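Local coordinates for RegF protein (Neisseria gonorrhoeae, PDB 4HOJ) that binds glutathione and calcium and is a glutathione S-transferase homologue of the stringent starvation protein A type, at residues A[149-163]-A[177-190]. Residues are numbered along the deposited sequence; the frame is centred on the assembly and turned at random.
With CA (calcium ion), chain E.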
loop_
_atom_site.group_PDB
_atom_site.type_symbol
_atom_site.label_atom_id
_atom_site.label_comp_id
_atom_site.label_asym_id
_atom_site.label_seq_id
_atom_site.Cartn_x
_atom_site.Cartn_y
_atom_site.Cartn_z
ATOM N N PHE A 149 6.765 1.403 -20.463
ATOM C CA PHE A 149 6.348 2.438 -19.507
ATOM C C PHE A 149 5.214 1.923 -18.663
ATOM O O PHE A 149 4.297 1.294 -19.171
ATOM C CB PHE A 149 5.870 3.643 -20.316
ATOM C CG PHE A 149 5.326 4.772 -19.470
ATOM C CD1 PHE A 149 6.182 5.583 -18.763
ATOM C CD2 PHE A 149 3.945 5.016 -19.388
ATOM C CE1 PHE A 149 5.670 6.651 -18.006
ATOM C CE2 PHE A 149 3.429 6.076 -18.645
ATOM C CZ PHE A 149 4.291 6.884 -17.935
ATOM N N SER A 150 5.232 2.235 -17.364
ATOM C CA SER A 150 4.191 1.733 -16.464
ATOM C C SER A 150 3.870 2.690 -15.359
ATOM O O SER A 150 4.525 3.739 -15.204
ATOM C CB SER A 150 4.547 0.384 -15.777
ATOM O OG SER A 150 5.563 0.589 -14.811
ATOM N N MET A 151 2.874 2.298 -14.567
ATOM C CA MET A 151 2.458 3.100 -13.401
ATOM C C MET A 151 3.601 3.270 -12.405
ATOM O O MET A 151 3.644 4.207 -11.620
ATOM C CB MET A 151 1.335 2.341 -12.701
ATOM C CG MET A 151 0.788 3.192 -11.616
ATOM S SD MET A 151 -0.157 4.485 -12.407
ATOM C CE MET A 151 -1.671 3.579 -12.718
ATOM N N ILE A 152 4.548 2.347 -12.433
ATOM C CA ILE A 152 5.687 2.476 -11.554
ATOM C C ILE A 152 6.562 3.692 -11.909
ATOM O O ILE A 152 7.038 4.451 -11.056
ATOM C CB ILE A 152 6.479 1.130 -11.413
ATOM C CG1 ILE A 152 5.570 -0.119 -11.310
ATOM C CG2 ILE A 152 7.409 1.237 -10.208
ATOM C CD1 ILE A 152 4.341 -0.096 -10.495
ATOM N N ASP A 153 6.735 3.902 -13.207
ATOM C CA ASP A 153 7.375 5.128 -13.693
ATOM C C ASP A 153 6.590 6.389 -13.317
ATOM O O ASP A 153 7.138 7.403 -12.883
ATOM C CB ASP A 153 7.523 5.069 -15.211
ATOM C CG ASP A 153 8.291 3.821 -15.661
ATOM O OD1 ASP A 153 9.511 3.752 -15.386
ATOM O OD2 ASP A 153 7.689 2.944 -16.277
ATOM N N VAL A 154 5.286 6.291 -13.416
ATOM C CA VAL A 154 4.433 7.404 -13.045
ATOM C C VAL A 154 4.651 7.784 -11.597
ATOM O O VAL A 154 4.782 8.987 -11.266
ATOM C CB VAL A 154 2.955 7.059 -13.249
ATOM C CG1 VAL A 154 2.036 8.100 -12.582
ATOM C CG2 VAL A 154 2.650 6.934 -14.742
ATOM N N ALA A 155 4.690 6.786 -10.706
ATOM C CA ALA A 155 4.765 7.080 -9.258
ATOM C C ALA A 155 6.111 7.780 -8.904
ATOM O O ALA A 155 6.149 8.634 -8.031
ATOM C CB ALA A 155 4.584 5.780 -8.497
ATOM N N LEU A 156 7.194 7.402 -9.583
ATOM C CA LEU A 156 8.489 7.958 -9.271
ATOM C C LEU A 156 8.736 9.320 -9.937
ATOM O O LEU A 156 9.479 10.132 -9.404
ATOM C CB LEU A 156 9.542 6.957 -9.758
ATOM C CG LEU A 156 11.007 7.391 -9.556
ATOM C CD1 LEU A 156 11.332 7.640 -8.065
ATOM C CD2 LEU A 156 11.932 6.298 -10.120
ATOM N N ALA A 157 8.072 9.596 -11.066
ATOM C CA ALA A 157 8.445 10.739 -11.904
ATOM C C ALA A 157 8.393 12.069 -11.129
ATOM O O ALA A 157 9.249 12.891 -11.350
ATOM C CB ALA A 157 7.539 10.770 -13.160
ATOM N N PRO A 158 7.393 12.353 -10.299
ATOM C CA PRO A 158 7.402 13.674 -9.616
ATOM C C PRO A 158 8.579 13.898 -8.725
ATOM O O PRO A 158 8.978 15.071 -8.540
ATOM C CB PRO A 158 6.097 13.668 -8.841
ATOM C CG PRO A 158 5.197 12.689 -9.695
ATOM C CD PRO A 158 6.165 11.597 -9.992
ATOM N N LEU A 159 9.138 12.843 -8.135
ATOM C CA LEU A 159 10.368 12.998 -7.352
ATOM C C LEU A 159 11.553 13.315 -8.232
ATOM O O LEU A 159 12.286 14.249 -7.955
ATOM C CB LEU A 159 10.616 11.756 -6.516
ATOM C CG LEU A 159 12.002 11.668 -5.843
ATOM C CD1 LEU A 159 12.223 12.901 -4.970
ATOM C CD2 LEU A 159 12.066 10.400 -5.011
ATOM N N LEU A 160 11.700 12.602 -9.317
ATOM C CA LEU A 160 12.825 12.912 -10.219
ATOM C C LEU A 160 12.721 14.309 -10.819
ATOM O O LEU A 160 13.742 14.972 -10.983
ATOM C CB LEU A 160 12.900 11.844 -11.347
ATOM C CG LEU A 160 13.029 10.409 -10.824
ATOM C CD1 LEU A 160 13.143 9.417 -12.000
ATOM C CD2 LEU A 160 14.231 10.323 -9.949
ATOM N N TRP A 161 11.489 14.785 -11.083
ATOM C CA TRP A 161 11.332 16.149 -11.583
ATOM C C TRP A 161 11.865 17.157 -10.569
ATOM O O TRP A 161 12.366 18.205 -10.986
ATOM C CB TRP A 161 9.836 16.372 -11.813
ATOM C CG TRP A 161 9.565 17.727 -12.380
ATOM C CD1 TRP A 161 8.995 18.760 -11.704
ATOM C CD2 TRP A 161 9.881 18.221 -13.695
ATOM N NE1 TRP A 161 8.957 19.892 -12.506
ATOM C CE2 TRP A 161 9.457 19.564 -13.738
ATOM C CE3 TRP A 161 10.484 17.656 -14.826
ATOM C CZ2 TRP A 161 9.629 20.367 -14.873
ATOM C CZ3 TRP A 161 10.623 18.446 -15.964
ATOM C CH2 TRP A 161 10.196 19.780 -15.967
ATOM N N ARG A 162 11.762 16.842 -9.276
ATOM C CA ARG A 162 12.055 17.737 -8.172
ATOM C C ARG A 162 13.455 17.599 -7.631
ATOM O O ARG A 162 13.739 18.253 -6.599
ATOM C CB ARG A 162 11.024 17.520 -7.023
ATOM C CG ARG A 162 9.644 18.106 -7.358
ATOM C CD ARG A 162 8.566 17.517 -6.399
ATOM N NE ARG A 162 7.303 18.201 -6.548
ATOM C CZ ARG A 162 6.440 18.058 -7.559
ATOM N NH1 ARG A 162 6.729 17.165 -8.534
ATOM N NH2 ARG A 162 5.280 18.699 -7.578
ATOM N N LEU A 163 14.373 16.880 -8.295
ATOM C CA LEU A 163 15.696 16.749 -7.659
ATOM C C LEU A 163 16.394 18.083 -7.488
ATOM O O LEU A 163 16.977 18.342 -6.402
ATOM C CB LEU A 163 16.616 15.797 -8.388
ATOM C CG LEU A 163 16.067 14.373 -8.504
ATOM C CD1 LEU A 163 17.019 13.503 -9.300
ATOM C CD2 LEU A 163 15.790 13.788 -7.137
ATOM N N LEU A 177 20.099 6.755 -14.307
ATOM C CA LEU A 177 18.833 7.216 -13.758
ATOM C C LEU A 177 18.440 8.591 -14.328
ATOM O O LEU A 177 17.263 8.871 -14.608
ATOM C CB LEU A 177 18.931 7.276 -12.241
ATOM C CG LEU A 177 17.654 7.763 -11.562
ATOM C CD1 LEU A 177 16.533 6.771 -11.776
ATOM C CD2 LEU A 177 17.890 8.069 -10.078
ATOM N N LEU A 178 19.409 9.484 -14.482
ATOM C CA LEU A 178 19.084 10.825 -14.975
ATOM C C LEU A 178 18.703 10.800 -16.465
ATOM O O LEU A 178 17.826 11.565 -16.883
ATOM C CB LEU A 178 20.266 11.779 -14.749
ATOM C CG LEU A 178 20.538 12.061 -13.256
ATOM C CD1 LEU A 178 21.728 12.998 -13.127
ATOM C CD2 LEU A 178 19.339 12.671 -12.599
ATOM N N LYS A 179 19.320 9.918 -17.237
ATOM C CA LYS A 179 18.964 9.783 -18.651
ATOM C C LYS A 179 17.543 9.223 -18.752
ATOM O O LYS A 179 16.722 9.716 -19.543
ATOM C CB LYS A 179 19.969 8.891 -19.392
ATOM C CG LYS A 179 19.524 8.555 -20.829
ATOM C CD LYS A 179 20.626 7.988 -21.693
ATOM C CE LYS A 179 20.056 7.515 -23.027
ATOM N NZ LYS A 179 21.114 7.374 -24.050
ATOM N N TYR A 180 17.254 8.199 -17.952
ATOM C CA TYR A 180 15.883 7.710 -17.809
ATOM C C TYR A 180 14.888 8.815 -17.432
ATOM O O TYR A 180 13.811 8.914 -18.053
ATOM C CB TYR A 180 15.819 6.534 -16.796
ATOM C CG TYR A 180 14.463 6.305 -16.154
ATOM C CD1 TYR A 180 13.488 5.498 -16.764
ATOM C CD2 TYR A 180 14.152 6.900 -14.932
ATOM C CE1 TYR A 180 12.267 5.287 -16.173
ATOM C CE2 TYR A 180 12.939 6.698 -14.350
ATOM C CZ TYR A 180 11.996 5.901 -14.967
ATOM O OH TYR A 180 10.780 5.706 -14.355
ATOM N N ALA A 181 15.227 9.639 -16.446
ATOM C CA ALA A 181 14.298 10.672 -16.029
ATOM C C ALA A 181 14.011 11.582 -17.226
ATOM O O ALA A 181 12.866 11.946 -17.416
ATOM C CB ALA A 181 14.861 11.469 -14.897
ATOM N N GLU A 182 15.025 11.980 -17.989
ATOM C CA GLU A 182 14.777 12.806 -19.187
ATOM C C GLU A 182 13.816 12.164 -20.205
ATOM O O GLU A 182 12.977 12.863 -20.815
ATOM C CB GLU A 182 16.089 13.234 -19.861
ATOM C CG GLU A 182 16.958 14.122 -18.970
ATOM C CD GLU A 182 16.220 15.315 -18.355
ATOM O OE1 GLU A 182 15.473 16.043 -19.067
ATOM O OE2 GLU A 182 16.386 15.523 -17.132
ATOM N N ARG A 183 13.889 10.854 -20.383
ATOM C CA ARG A 183 12.925 10.184 -21.250
ATOM C C ARG A 183 11.503 10.304 -20.713
ATOM O O ARG A 183 10.603 10.565 -21.504
ATOM C CB ARG A 183 13.305 8.728 -21.466
ATOM C CG ARG A 183 14.351 8.583 -22.570
ATOM C CD ARG A 183 14.446 7.146 -23.069
ATOM N NE ARG A 183 14.432 6.213 -21.945
ATOM C CZ ARG A 183 15.517 5.850 -21.276
ATOM N NH1 ARG A 183 16.714 6.319 -21.625
ATOM N NH2 ARG A 183 15.422 5.006 -20.275
ATOM N N ILE A 184 11.302 10.123 -19.401
ATOM C CA ILE A 184 9.981 10.281 -18.844
ATOM C C ILE A 184 9.481 11.709 -19.066
ATOM O O ILE A 184 8.310 11.928 -19.442
ATOM C CB ILE A 184 10.010 9.990 -17.342
ATOM C CG1 ILE A 184 10.475 8.553 -17.121
ATOM C CG2 ILE A 184 8.602 10.222 -16.720
ATOM C CD1 ILE A 184 9.621 7.477 -17.862
ATOM N N PHE A 185 10.362 12.690 -18.862
ATOM C CA PHE A 185 9.913 14.083 -18.879
ATOM C C PHE A 185 9.615 14.558 -20.304
ATOM O O PHE A 185 8.907 15.575 -20.453
ATOM C CB PHE A 185 10.960 15.026 -18.315
ATOM C CG PHE A 185 11.419 14.697 -16.905
ATOM C CD1 PHE A 185 10.582 14.054 -15.961
ATOM C CD2 PHE A 185 12.708 15.090 -16.524
ATOM C CE1 PHE A 185 11.090 13.822 -14.656
ATOM C CE2 PHE A 185 13.184 14.838 -15.255
ATOM C CZ PHE A 185 12.351 14.191 -14.323
ATOM N N GLN A 186 10.091 13.820 -21.312
ATOM C CA GLN A 186 9.756 14.151 -22.682
ATOM C C GLN A 186 8.388 13.635 -23.084
ATOM O O GLN A 186 7.918 13.923 -24.173
ATOM C CB GLN A 186 10.841 13.618 -23.607
ATOM C CG GLN A 186 12.120 14.425 -23.398
ATOM C CD GLN A 186 13.373 13.838 -24.034
ATOM O OE1 GLN A 186 13.367 12.726 -24.594
ATOM N NE2 GLN A 186 14.475 14.596 -23.946
ATOM N N ARG A 187 7.737 12.838 -22.238
ATOM C CA ARG A 187 6.451 12.296 -22.658
ATOM C C ARG A 187 5.413 13.437 -22.707
ATOM O O ARG A 187 5.319 14.268 -21.801
ATOM C CB ARG A 187 5.953 11.218 -21.701
ATOM C CG ARG A 187 6.838 9.971 -21.654
ATOM C CD ARG A 187 6.287 8.895 -20.708
ATOM N NE ARG A 187 4.968 8.372 -21.127
ATOM C CZ ARG A 187 4.833 7.327 -21.925
ATOM N NH1 ARG A 187 5.900 6.732 -22.422
ATOM N NH2 ARG A 187 3.625 6.924 -22.258
ATOM N N GLU A 188 4.623 13.459 -23.766
ATOM C CA GLU A 188 3.621 14.478 -23.963
ATOM C C GLU A 188 2.742 14.658 -22.724
ATOM O O GLU A 188 2.465 15.771 -22.311
ATOM C CB GLU A 188 2.758 14.083 -25.180
ATOM C CG GLU A 188 1.699 15.060 -25.527
ATOM C CD GLU A 188 0.958 14.671 -26.798
ATOM O OE1 GLU A 188 0.193 13.685 -26.763
ATOM O OE2 GLU A 188 1.152 15.327 -27.835
ATOM N N ALA A 189 2.320 13.560 -22.104
ATOM C CA ALA A 189 1.384 13.669 -20.968
ATOM C C ALA A 189 2.099 14.137 -19.732
ATOM O O ALA A 189 1.479 14.727 -18.852
ATOM C CB ALA A 189 0.692 12.333 -20.688
ATOM N N PHE A 190 3.405 13.888 -19.658
ATOM C CA PHE A 190 4.134 14.419 -18.525
ATOM C C PHE A 190 4.121 15.945 -18.597
ATOM O O PHE A 190 3.834 16.617 -17.590
ATOM C CB PHE A 190 5.567 13.869 -18.468
ATOM C CG PHE A 190 6.323 14.404 -17.293
ATOM C CD1 PHE A 190 6.997 15.617 -17.410
ATOM C CD2 PHE A 190 6.308 13.742 -16.061
ATOM C CE1 PHE A 190 7.638 16.165 -16.283
ATOM C CE2 PHE A 190 6.942 14.283 -14.940
ATOM C CZ PHE A 190 7.620 15.506 -15.061
HETATM CA CA CA E . 17.556 14.175 -15.546
HETATM O O HOH W 1 9.862 8.142 -13.270
HETATM O O HOH W 2 17.554 15.776 -13.682
#
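Asp153 OD1 is gripped by two donors: Tyr180 OH, which donates to the anti lone pair of Asp153 OD1 (2.5 Å), and the backbone N of Ile144. The other oxygen, Asp153 OD2, accepts from Ser150 N, while Ser150 OG accepts from Ile152 N. This capping box opens helix 151-161 in the all-helical C-terminal domain of the glutathione transferase fold; Asp153 OD1, through Tyr180, joins this start to helix 177-185, which crosses it at -108°. A water donates to both Asp153 O and Tyr180 OH, a second link between the helices beside the direct bond. With CG anti to the backbone N, the Tyr180 ring reaches across to the carboxylate, meeting Asp153 OD1 at its edge; Leu160 CD1 packs against the same ring's edge, 3.6 Å from Tyr180 CE2. Leu160 is a knob in the hole formed by Leu177, Tyr180, Ala181 and Phe185. Beside this packing, Glu182 OE2 binds a calcium ion (2.4 Å), which lies close to Leu178 and Ala181. Further along, Trp161, Phe185 and Phe190 form an aromatic cluster. The Trp161 edge points at the Phe185 face in a T-shaped pair, planes at 88°, with Trp161 CE3 over the ring centre, while Phe190 CE1 lies over a Trp161 face, 3.5 Å from Trp161 CE3. Trp161 NE1 donates to Glu198 O. At the partly exposed end, the Arg187 guanidinium lies flat on Phe149 in a cation-pi stack, its NE salt-bridged to Glu24; the bend at chi3 (63°) folds the chain so that Arg187 CZ sits 3.5 Å from the ring centroid of Phe149.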